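Local atomic coordinates of protein CT_858 (Chlamydia trachomatis, PDB entry 3DOR), a protein that is a secreted chlamydial protease that forms a dimer and probably cleaves other proteins as a serine-type endopeptidase. Residues 64-67 / 73-76; 88-93 / 145-150; 130-135 / 141-146; 151-156 / 160-165. All coordinates share one frame; numbering follows the deposited sequence.

Interaction 1: residues 64-67 / 73-76; sequences DFIG and HAGV
I66, in the last turn of helix 55-67, packs against A74, G75 and V76 where the loop enters strand 75-78, and it carries all of the apolar contact. Its two branches divide the work. A chi1 of -60° puts CG1 anti to the carbonyl carbon and leaves CG2 anti to the backbone N. The latter branch lies against the main chain where A74 joins G75, with I66 CG2 3.5 Å from G75 N and also 3.9 Å from A74 CB. CG1 meets V76 side chain to side chain at about a right angle. There I66 CG1 and V76 CG2 are modelled 3.3 Å apart, tighter than usual for carbons, so the exact spacing is doubtful.

The polar part runs through solvent. A water lies 2.7 Å from I66 O and 3.1 Å from A74 O, although it has more acceptors around it than protons to give.

On the flanks, G75 pairs through its backbone with S511, F65 packs on helices 2-20 and 36-48, and D71 holds the N-H of H73. Direct contact is therefore carbon on carbon or carbon on peptide, and the carbonyls of I66 and A74 both lie within hydrogen-bonding distance of one water, which may not serve both at once.

Interaction 2: residues 88-93 / 145-150; sequences YTVQKS and AALRTL. With SO4 (sulfate ion), chain M.
V90 and L147 point at each other across a strand and a helix that run nearly antiparallel; the axes of segments 88-92 and 145-150 make 156° and come within 8.6 Å. The leucine spreads its two methyls over the strand. L147 CD1 sits 3.6 Å from V90 O and continues past the peptide toward Q91 and K92, while L147 CD2 comes within 4.3 Å of V90 CB. Its chi1 of -131° lies well away from a staggered value, and this unusual torsion accompanies its reach across the strand backbone. K92 sets off toward the helix, but its extended chain carries NZ away from L147 to a salt bridge with E143. Q91 points away, and its amide NE2 is hydrogen-bonded to Y548 OH.

On the far side of the helix, the bend of R148 at chi3 (58°) brings the NE side of its guanidinium up to a sulfate ion, probably from the crystallisation liquor. R148 NE is modelled 2.5 Å from sulfate O4, a very short and bent bond whose exact length is doubtful. Sulfate O3 lies above one face, displaced toward the rim, and I255 N also binds the ion. T149 OG1 donates to A146 O at 2.7 Å. The chemistry is thus divided: helix meets strand through leucine methyls laid on a valine side chain and on the strand's peptide backbone, without a direct polar bond, while arginine and lysine direct their charges to an anion and a carboxylate beyond the packed surface.

Interaction 3: residues 130-135 / 141-146; sequences TLYGSN and AEESAA
Y132 and A146 meet edge on, the alanine methyl lying in the plane of the ring with its CB 3.8 Å from Y132 CD1. With CG anti to the carbonyl carbon (chi1 -64°), the ring leaves the loop toward the helix and its hydroxyl arrives beside E143, one turn before A146. Y132 OH donates to E143 OE2 at a modelled 2.5 Å, very short, and the precise length is best read with caution.

E143 has the complementary shape. Its CG extends anti to the backbone N (chi1 -179°), and a bend at chi2 then brings OE2 to the hydroxyl at the edge of the ring, the ring and carboxylate planes standing 54° apart. OE2 thus takes the tyrosine while OE1 is already engaged by K92, so the carboxylate is gripped by two partners, and the lysine would be expected to help keep it ionised. H136 stacks on the tyrosine ring and helps to fix its rotation.

Beside it, L131 points toward the helix: its CB lies 4.4 Å from A146 CB, and its CD1 is 3.9 Å from A146 O. E142, also on the inner side of the helix, gives its carboxylate oxygens to T139 OG1 and K137 N just before the segment. Together these contacts fold the loop after helix 124-130 back on helix 140-150; this is the loop linking two helices of the PDZ-like region, and side chains, rather than backbone bonds, hold it against the second of them.

Interaction 4: residues 151-156 / 160-165; sequences FSRMAS and KVPSGR
Residues 151-156 run as a short strand into a 3-10 turn while 160-165 returns beside them as irregular loop, R153 CA lying 5.6 Å from V161 CA. The two chains meet through side chains rather than direct hydrogen bonds. R153 gives the largest single share of the surface: bent at chi2 (-65°), it lays its aliphatic part across P162 at about a right angle, with R153 CG 3.5 Å from P162 CD. Its guanidinium passes obliquely by the same ring, R153 NH1 4.0 Å from P162 CG. V161 works at the other end, where V161 CG2 rests 3.6 Å from A155 N and 4.1 Å from A155 CB.

A water joins the charged end to the loop, donating to K160 O at 2.6 Å and accepting a weak bond from R153 NH1. The remaining nitrogens of the arginine bind NE to T149 O and NH2 to L150 O, which ties the guanidinium to the backbone of T149 and L150.

Around the contact, strand 152-154 and the residue before it pair by backbone with strand 83-92, F151 with L86 and R153 with A84. V161 and P162 pack on A84 and, on strand 177-187, on Y186 and W184, so the returning loop closes over this part of the sheet at the surface.

Overall arrangement
Along the chain interaction 1 comes first, joining helix 55-67 to strand 75-78. Interactions 2 to 4 lie within the PDZ-like region. Interactions 2 and 3, centres 11 Å apart, share helix 140-150: one covers it with strand 83-92, the other with the loop after helix 124-130, and the salt bridge of K92 with E143 ties them together. Interaction 4 follows directly on strand 152-154, a sheet neighbour of strand 83-92, and touches interaction 2 through F151 against Y88 and V90. Interaction 1 sits 12 Å from interaction 3, centre to centre, where D64 meets S134. The contacts thus form a connected series from helix 55-67 through helix 140-150 to the sheet of strands 83-92 and 152-154.

Interaction 1: residues 64-67 / 73-76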
loop_
_atom_site.group_PDB
_atom_site.type_symbol
_atom_site.label_atom_id
_atom_site.label_comp_id
_atom_site.label_asym_id
_atom_site.label_seq_id
_atom_site.Cartn_x
_atom_site.Cartn_y
_atom_site.Cartn_z
ATOM N N ASP B 64 -1.213 15.463 18.652
ATOM C CA ASP B 64 -0.364 15.906 19.757
ATOM C C ASP B 64 0.193 14.716 20.510
ATOM O O ASP B 64 1.314 14.755 21.005
ATOM C CB ASP B 64 -1.145 16.812 20.714
ATOM C CG ASP B 64 -1.438 18.174 20.109
ATOM O OD1 ASP B 64 -0.995 18.427 18.967
ATOM O OD2 ASP B 64 -2.108 18.993 20.770
ATOM N N PHE B 65 -0.600 13.655 20.590
ATOM C CA PHE B 65 -0.195 12.428 21.260
ATOM C C PHE B 65 1.026 11.834 20.538
ATOM O O PHE B 65 2.015 11.455 21.169
ATOM C CB PHE B 65 -1.362 11.434 21.235
ATOM C CG PHE B 65 -1.016 10.068 21.748
ATOM C CD1 PHE B 65 -0.710 9.869 23.094
ATOM C CD2 PHE B 65 -1.020 8.968 20.887
ATOM C CE1 PHE B 65 -0.413 8.587 23.579
ATOM C CE2 PHE B 65 -0.724 7.679 21.354
ATOM C CZ PHE B 65 -0.422 7.489 22.703
ATOM N N ILE B 66 0.955 11.746 19.214
ATOM C CA ILE B 66 2.080 11.205 18.456
ATOM C C ILE B 66 3.213 12.229 18.448
ATOM O O ILE B 66 4.387 11.868 18.474
ATOM C CB ILE B 66 1.672 10.862 16.998
ATOM C CG1 ILE B 66 0.553 9.816 17.010
ATOM C CG2 ILE B 66 2.883 10.328 16.216
ATOM C CD1 ILE B 66 0.933 8.515 17.683
ATOM N N GLY B 67 2.855 13.509 18.419
ATOM C CA GLY B 67 3.868 14.548 18.433
ATOM C C GLY B 67 4.673 14.489 19.721
ATOM O O GLY B 67 5.809 14.968 19.777
ATOM N N HIS B 73 10.116 11.258 12.463
ATOM C CA HIS B 73 9.518 10.229 11.616
ATOM C C HIS B 73 8.070 9.908 12.038
ATOM O O HIS B 73 7.239 9.557 11.199
ATOM C CB HIS B 73 10.330 8.926 11.689
ATOM C CG HIS B 73 11.471 8.842 10.722
ATOM N ND1 HIS B 73 11.422 9.388 9.455
ATOM C CD2 HIS B 73 12.649 8.172 10.793
ATOM C CE1 HIS B 73 12.514 9.054 8.789
ATOM N NE2 HIS B 73 13.275 8.314 9.578
ATOM N N ALA B 74 7.770 10.005 13.332
ATOM C CA ALA B 74 6.429 9.678 13.825
ATOM C C ALA B 74 5.406 10.810 13.713
ATOM O O ALA B 74 5.616 11.906 14.232
ATOM C CB ALA B 74 6.513 9.185 15.275
ATOM N N GLY B 75 4.289 10.536 13.042
ATOM C CA GLY B 75 3.267 11.558 12.876
ATOM C C GLY B 75 1.975 11.069 12.238
ATOM O O GLY B 75 1.946 10.028 11.585
ATOM N N VAL B 76 0.900 11.827 12.423
ATOM C CA VAL B 76 -0.395 11.466 11.862
ATOM C C VAL B 76 -0.868 12.503 10.854
ATOM O O VAL B 76 -0.755 13.701 11.096
ATOM C CB VAL B 76 -1.483 11.380 12.959
ATOM C CG1 VAL B 76 -2.764 10.781 12.379
ATOM C CG2 VAL B 76 -0.987 10.568 14.141
HETATM O O HOH W 1 6.589 12.564 17.082
#

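Interaction 2: residues 88-93 / 145-150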
loop_
_atom_site.group_PDB
_atom_site.type_symbol
_atom_site.label_atom_id
_atom_site.label_comp_id
_atom_site.label_asym_id
_atom_site.label_seq_id
_atom_site.Cartn_x
_atom_site.Cartn_y
_atom_site.Cartn_z
ATOM N N TYR B 88 5.850 33.902 2.878
ATOM C CA TYR B 88 7.151 34.369 3.348
ATOM C C TYR B 88 8.002 33.227 3.869
ATOM O O TYR B 88 7.496 32.140 4.148
ATOM C CB TYR B 88 6.987 35.402 4.455
ATOM C CG TYR B 88 6.044 36.505 4.079
ATOM C CD1 TYR B 88 4.692 36.436 4.420
ATOM C CD2 TYR B 88 6.487 37.597 3.341
ATOM C CE1 TYR B 88 3.802 37.434 4.029
ATOM C CE2 TYR B 88 5.607 38.601 2.944
ATOM C CZ TYR B 88 4.268 38.511 3.287
ATOM O OH TYR B 88 3.396 39.482 2.862
ATOM N N THR B 89 9.302 33.472 3.974
ATOM C CA THR B 89 10.210 32.466 4.493
ATOM C C THR B 89 11.198 33.145 5.426
ATOM O O THR B 89 11.853 34.120 5.064
ATOM C CB THR B 89 10.990 31.748 3.373
ATOM O OG1 THR B 89 10.067 31.167 2.437
ATOM C CG2 THR B 89 11.856 30.638 3.970
ATOM N N VAL B 90 11.294 32.626 6.638
ATOM C CA VAL B 90 12.195 33.173 7.632
ATOM C C VAL B 90 13.315 32.182 7.934
ATOM O O VAL B 90 13.165 30.978 7.717
ATOM C CB VAL B 90 11.413 33.494 8.927
ATOM C CG1 VAL B 90 12.367 33.788 10.073
ATOM C CG2 VAL B 90 10.503 34.690 8.680
ATOM N N GLN B 91 14.445 32.693 8.410
ATOM C CA GLN B 91 15.573 31.847 8.770
ATOM C C GLN B 91 16.183 32.417 10.050
ATOM O O GLN B 91 16.429 33.625 10.153
ATOM C CB GLN B 91 16.611 31.826 7.645
ATOM C CG GLN B 91 17.694 30.770 7.808
ATOM C CD GLN B 91 18.587 30.658 6.575
ATOM O OE1 GLN B 91 19.412 29.744 6.464
ATOM N NE2 GLN B 91 18.426 31.592 5.645
ATOM N N LYS B 92 16.410 31.552 11.029
ATOM C CA LYS B 92 16.975 31.976 12.298
ATOM C C LYS B 92 18.497 31.986 12.236
ATOM O O LYS B 92 19.114 30.981 11.880
ATOM C CB LYS B 92 16.505 31.037 13.407
ATOM C CG LYS B 92 16.900 31.470 14.802
ATOM C CD LYS B 92 16.361 30.502 15.843
ATOM C CE LYS B 92 16.742 30.954 17.244
ATOM N NZ LYS B 92 16.158 30.072 18.296
ATOM N N SER B 93 19.103 33.119 12.585
ATOM C CA SER B 93 20.559 33.228 12.563
ATOM C C SER B 93 21.159 32.735 13.878
ATOM O O SER B 93 20.438 32.490 14.842
ATOM C CB SER B 93 20.977 34.679 12.321
ATOM O OG SER B 93 20.610 35.495 13.425
ATOM N N ALA B 145 11.890 22.868 12.784
ATOM C CA ALA B 145 10.701 22.121 12.406
ATOM C C ALA B 145 9.470 22.987 12.717
ATOM O O ALA B 145 8.507 23.011 11.950
ATOM C CB ALA B 145 10.643 20.785 13.167
ATOM N N ALA B 146 9.519 23.717 13.830
ATOM C CA ALA B 146 8.412 24.591 14.222
ATOM C C ALA B 146 8.316 25.791 13.288
ATOM O O ALA B 146 7.220 26.237 12.929
ATOM C CB ALA B 146 8.604 25.069 15.656
ATOM N N LEU B 147 9.470 26.320 12.902
ATOM C CA LEU B 147 9.509 27.468 12.008
ATOM C C LEU B 147 8.821 27.137 10.684
ATOM O O LEU B 147 8.130 27.982 10.117
ATOM C CB LEU B 147 10.954 27.875 11.733
ATOM C CG LEU B 147 11.336 29.347 11.880
ATOM C CD1 LEU B 147 12.569 29.604 11.031
ATOM C CD2 LEU B 147 10.195 30.259 11.446
ATOM N N ARG B 148 9.016 25.910 10.196
ATOM C CA ARG B 148 8.402 25.476 8.940
ATOM C C ARG B 148 6.904 25.709 8.966
ATOM O O ARG B 148 6.296 26.033 7.941
ATOM C CB ARG B 148 8.620 23.977 8.691
ATOM C CG ARG B 148 10.018 23.538 8.291
ATOM C CD ARG B 148 9.957 22.107 7.755
ATOM N NE ARG B 148 9.043 22.027 6.615
ATOM C CZ ARG B 148 8.730 20.914 5.960
ATOM N NH1 ARG B 148 9.253 19.753 6.328
ATOM N NH2 ARG B 148 7.900 20.963 4.925
ATOM N N THR B 149 6.306 25.531 10.139
ATOM C CA THR B 149 4.865 25.696 10.280
ATOM C C THR B 149 4.401 27.106 10.667
ATOM O O THR B 149 3.199 27.389 10.664
ATOM C CB THR B 149 4.312 24.684 11.305
ATOM O OG1 THR B 149 4.781 25.021 12.613
ATOM C CG2 THR B 149 4.790 23.270 10.960
ATOM N N LEU B 150 5.341 27.989 10.989
ATOM C CA LEU B 150 4.989 29.355 11.379
ATOM C C LEU B 150 4.027 29.970 10.357
ATOM O O LEU B 150 2.980 30.497 10.721
ATOM C CB LEU B 150 6.250 30.224 11.491
ATOM C CG LEU B 150 6.196 31.455 12.409
ATOM C CD1 LEU B 150 7.327 32.403 12.044
ATOM C CD2 LEU B 150 4.882 32.168 12.274
HETATM S S SO4 M . 9.635 23.435 3.439
HETATM O O1 SO4 M . 9.651 24.734 2.679
HETATM O O2 SO4 M . 8.634 22.524 2.809
HETATM O O3 SO4 M . 10.973 22.767 3.402
HETATM O O4 SO4 M . 9.277 23.761 4.864
#

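Interaction 3: residues 130-135 / 141-146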
loop_
_atom_site.group_PDB
_atom_site.type_symbol
_atom_site.label_atom_id
_atom_site.label_comp_id
_atom_site.label_asym_id
_atom_site.label_seq_id
_atom_site.Cartn_x
_atom_site.Cartn_y
_atom_site.Cartn_z
ATOM N N THR B 130 4.175 28.019 20.882
ATOM C CA THR B 130 2.834 27.467 20.803
ATOM C C THR B 130 2.835 26.348 19.762
ATOM O O THR B 130 1.950 25.495 19.752
ATOM C CB THR B 130 1.789 28.524 20.372
ATOM O OG1 THR B 130 1.999 28.878 18.999
ATOM C CG2 THR B 130 1.892 29.770 21.231
ATOM N N LEU B 131 3.844 26.347 18.895
ATOM C CA LEU B 131 3.933 25.342 17.841
ATOM C C LEU B 131 4.803 24.137 18.183
ATOM O O LEU B 131 4.890 23.191 17.403
ATOM C CB LEU B 131 4.436 25.995 16.550
ATOM C CG LEU B 131 3.543 27.137 16.054
ATOM C CD1 LEU B 131 4.201 27.839 14.866
ATOM C CD2 LEU B 131 2.183 26.583 15.665
ATOM N N TYR B 132 5.445 24.165 19.340
ATOM C CA TYR B 132 6.300 23.056 19.753
ATOM C C TYR B 132 5.487 21.813 20.110
ATOM O O TYR B 132 4.275 21.886 20.300
ATOM C CB TYR B 132 7.129 23.445 20.979
ATOM C CG TYR B 132 8.122 24.569 20.776
ATOM C CD1 TYR B 132 8.547 24.947 19.499
ATOM C CD2 TYR B 132 8.690 25.216 21.876
ATOM C CE1 TYR B 132 9.517 25.938 19.324
ATOM C CE2 TYR B 132 9.659 26.204 21.713
ATOM C CZ TYR B 132 10.069 26.558 20.436
ATOM O OH TYR B 132 11.042 27.517 20.283
ATOM N N GLY B 133 6.170 20.680 20.217
ATOM C CA GLY B 133 5.511 19.438 20.586
ATOM C C GLY B 133 5.425 19.343 22.102
ATOM O O GLY B 133 5.910 20.227 22.801
ATOM N N SER B 134 4.832 18.267 22.608
ATOM C CA SER B 134 4.661 18.062 24.046
ATOM C C SER B 134 5.955 17.894 24.826
ATOM O O SER B 134 6.075 18.382 25.946
ATOM C CB SER B 134 3.789 16.829 24.301
ATOM O OG SER B 134 2.550 16.944 23.632
ATOM N N ASN B 135 6.914 17.184 24.244
ATOM C CA ASN B 135 8.180 16.946 24.910
ATOM C C ASN B 135 9.337 17.658 24.222
ATOM O O ASN B 135 10.432 17.112 24.081
ATOM C CB ASN B 135 8.434 15.440 24.993
ATOM C CG ASN B 135 7.407 14.736 25.873
ATOM O OD1 ASN B 135 6.651 13.871 25.417
ATOM N ND2 ASN B 135 7.368 15.120 27.143
ATOM N N ALA B 141 17.078 21.634 15.729
ATOM C CA ALA B 141 16.251 20.897 14.774
ATOM C C ALA B 141 14.759 21.050 15.081
ATOM O O ALA B 141 13.951 21.227 14.166
ATOM C CB ALA B 141 16.656 19.418 14.746
ATOM N N GLU B 142 14.385 21.000 16.360
ATOM C CA GLU B 142 12.974 21.163 16.732
ATOM C C GLU B 142 12.535 22.602 16.442
ATOM O O GLU B 142 11.401 22.849 16.029
ATOM C CB GLU B 142 12.761 20.836 18.222
ATOM C CG GLU B 142 13.141 19.404 18.600
ATOM C CD GLU B 142 13.216 19.193 20.101
ATOM O OE1 GLU B 142 12.169 18.923 20.730
ATOM O OE2 GLU B 142 14.328 19.315 20.653
ATOM N N GLU B 143 13.441 23.550 16.652
ATOM C CA GLU B 143 13.139 24.957 16.399
ATOM C C GLU B 143 12.787 25.161 14.923
ATOM O O GLU B 143 11.773 25.774 14.587
ATOM C CB GLU B 143 14.351 25.825 16.761
ATOM C CG GLU B 143 14.148 27.324 16.563
ATOM C CD GLU B 143 13.293 27.971 17.656
ATOM O OE1 GLU B 143 13.248 29.224 17.715
ATOM O OE2 GLU B 143 12.669 27.228 18.452
ATOM N N SER B 144 13.634 24.635 14.044
ATOM C CA SER B 144 13.407 24.762 12.611
ATOM C C SER B 144 12.160 24.014 12.173
ATOM O O SER B 144 11.446 24.466 11.289
ATOM C CB SER B 144 14.618 24.249 11.833
ATOM O OG SER B 144 15.744 25.065 12.088
ATOM N N ALA B 145 11.890 22.868 12.784
ATOM C CA ALA B 145 10.701 22.121 12.406
ATOM C C ALA B 145 9.470 22.987 12.717
ATOM O O ALA B 145 8.507 23.011 11.950
ATOM C CB ALA B 145 10.643 20.785 13.167
ATOM N N ALA B 146 9.519 23.717 13.830
ATOM C CA ALA B 146 8.412 24.591 14.222
ATOM C C ALA B 146 8.316 25.791 13.288
ATOM O O ALA B 146 7.220 26.237 12.929
ATOM C CB ALA B 146 8.604 25.069 15.656
#

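Interaction 4: residues 151-156 / 160-165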
loop_
_atom_site.group_PDB
_atom_site.type_symbol
_atom_site.label_atom_id
_atom_site.label_comp_id
_atom_site.label_asym_id
_atom_site.label_seq_id
_atom_site.Cartn_x
_atom_site.Cartn_y
_atom_site.Cartn_z
ATOM N N PHE B 151 4.370 29.890 9.076
ATOM C CA PHE B 151 3.509 30.449 8.038
ATOM C C PHE B 151 2.764 29.399 7.214
ATOM O O PHE B 151 2.289 29.685 6.117
ATOM C CB PHE B 151 4.329 31.350 7.113
ATOM C CG PHE B 151 4.835 32.604 7.778
ATOM C CD1 PHE B 151 6.114 33.071 7.522
ATOM C CD2 PHE B 151 4.022 33.331 8.640
ATOM C CE1 PHE B 151 6.581 34.249 8.114
ATOM C CE2 PHE B 151 4.480 34.510 9.239
ATOM C CZ PHE B 151 5.760 34.968 8.973
ATOM N N SER B 152 2.639 28.189 7.747
ATOM C CA SER B 152 1.941 27.125 7.026
ATOM C C SER B 152 1.232 26.199 8.008
ATOM O O SER B 152 1.856 25.323 8.610
ATOM C CB SER B 152 2.943 26.333 6.171
ATOM O OG SER B 152 2.271 25.444 5.303
ATOM N N ARG B 153 -0.074 26.408 8.178
ATOM C CA ARG B 153 -0.877 25.609 9.103
ATOM C C ARG B 153 -1.773 24.682 8.296
ATOM O O ARG B 153 -2.456 25.117 7.372
ATOM C CB ARG B 153 -1.727 26.520 9.987
ATOM C CG ARG B 153 -0.946 27.642 10.645
ATOM C CD ARG B 153 0.092 27.123 11.628
ATOM N NE ARG B 153 0.965 28.208 12.060
ATOM C CZ ARG B 153 0.609 29.180 12.897
ATOM N NH1 ARG B 153 -0.607 29.204 13.422
ATOM N NH2 ARG B 153 1.455 30.166 13.161
ATOM N N MET B 154 -1.788 23.405 8.659
ATOM C CA MET B 154 -2.568 22.434 7.910
ATOM C C MET B 154 -3.353 21.473 8.781
ATOM O O MET B 154 -2.781 20.773 9.612
ATOM C CB MET B 154 -1.627 21.645 7.000
ATOM C CG MET B 154 -0.950 22.500 5.938
ATOM S SD MET B 154 0.480 21.700 5.189
ATOM C CE MET B 154 -0.335 20.450 4.228
ATOM N N ALA B 155 -4.667 21.436 8.589
ATOM C CA ALA B 155 -5.491 20.521 9.368
ATOM C C ALA B 155 -5.072 19.098 9.006
ATOM O O ALA B 155 -5.301 18.173 9.777
ATOM C CB ALA B 155 -6.984 20.726 9.057
ATOM N N SER B 156 -4.457 18.932 7.834
ATOM C CA SER B 156 -4.011 17.612 7.390
ATOM C C SER B 156 -2.925 17.085 8.320
ATOM O O SER B 156 -2.661 15.887 8.365
ATOM C CB SER B 156 -3.472 17.665 5.945
ATOM O OG SER B 156 -2.284 18.439 5.844
ATOM N N LYS B 160 -4.199 23.627 14.234
ATOM C CA LYS B 160 -5.407 24.429 14.357
ATOM C C LYS B 160 -5.146 25.411 13.224
ATOM O O LYS B 160 -4.042 25.938 13.120
ATOM C CB LYS B 160 -5.435 25.196 15.678
ATOM C CG LYS B 160 -5.654 24.350 16.913
ATOM C CD LYS B 160 -5.705 25.243 18.147
ATOM C CE LYS B 160 -6.051 24.457 19.400
ATOM N NZ LYS B 160 -5.932 25.313 20.612
ATOM N N VAL B 161 -6.127 25.651 12.369
ATOM C CA VAL B 161 -5.912 26.570 11.259
ATOM C C VAL B 161 -6.487 27.964 11.494
ATOM O O VAL B 161 -7.689 28.122 11.707
ATOM C CB VAL B 161 -6.518 26.012 9.951
ATOM C CG1 VAL B 161 -6.243 26.968 8.801
ATOM C CG2 VAL B 161 -5.938 24.639 9.652
ATOM N N PRO B 162 -5.629 28.997 11.461
ATOM C CA PRO B 162 -6.066 30.382 11.662
ATOM C C PRO B 162 -6.545 30.951 10.330
ATOM O O PRO B 162 -6.434 30.296 9.296
ATOM C CB PRO B 162 -4.796 31.070 12.139
ATOM C CG PRO B 162 -3.746 30.389 11.294
ATOM C CD PRO B 162 -4.157 28.917 11.402
ATOM N N SER B 163 -7.068 32.170 10.362
ATOM C CA SER B 163 -7.553 32.838 9.163
ATOM C C SER B 163 -7.690 34.313 9.470
ATOM O O SER B 163 -7.550 34.729 10.617
ATOM C CB SER B 163 -8.917 32.291 8.747
ATOM O OG SER B 163 -9.899 32.606 9.724
ATOM N N GLY B 164 -7.975 35.100 8.442
ATOM C CA GLY B 164 -8.126 36.523 8.636
ATOM C C GLY B 164 -6.794 37.239 8.606
ATOM O O GLY B 164 -5.764 36.658 8.252
ATOM N N ARG B 165 -6.808 38.509 8.992
ATOM C CA ARG B 165 -5.591 39.294 8.988
ATOM C C ARG B 165 -4.815 39.137 10.277
ATOM O O ARG B 165 -5.382 38.855 11.329
ATOM C CB ARG B 165 -5.920 40.766 8.746
ATOM C CG ARG B 165 -6.461 41.039 7.354
ATOM C CD ARG B 165 -6.893 42.485 7.204
ATOM N NE ARG B 165 -8.025 42.799 8.072
ATOM C CZ ARG B 165 -8.514 44.023 8.243
ATOM N NH1 ARG B 165 -7.966 45.053 7.608
ATOM N NH2 ARG B 165 -9.550 44.215 9.047
HETATM O O HOH W 2 -1.957 26.698 14.439
#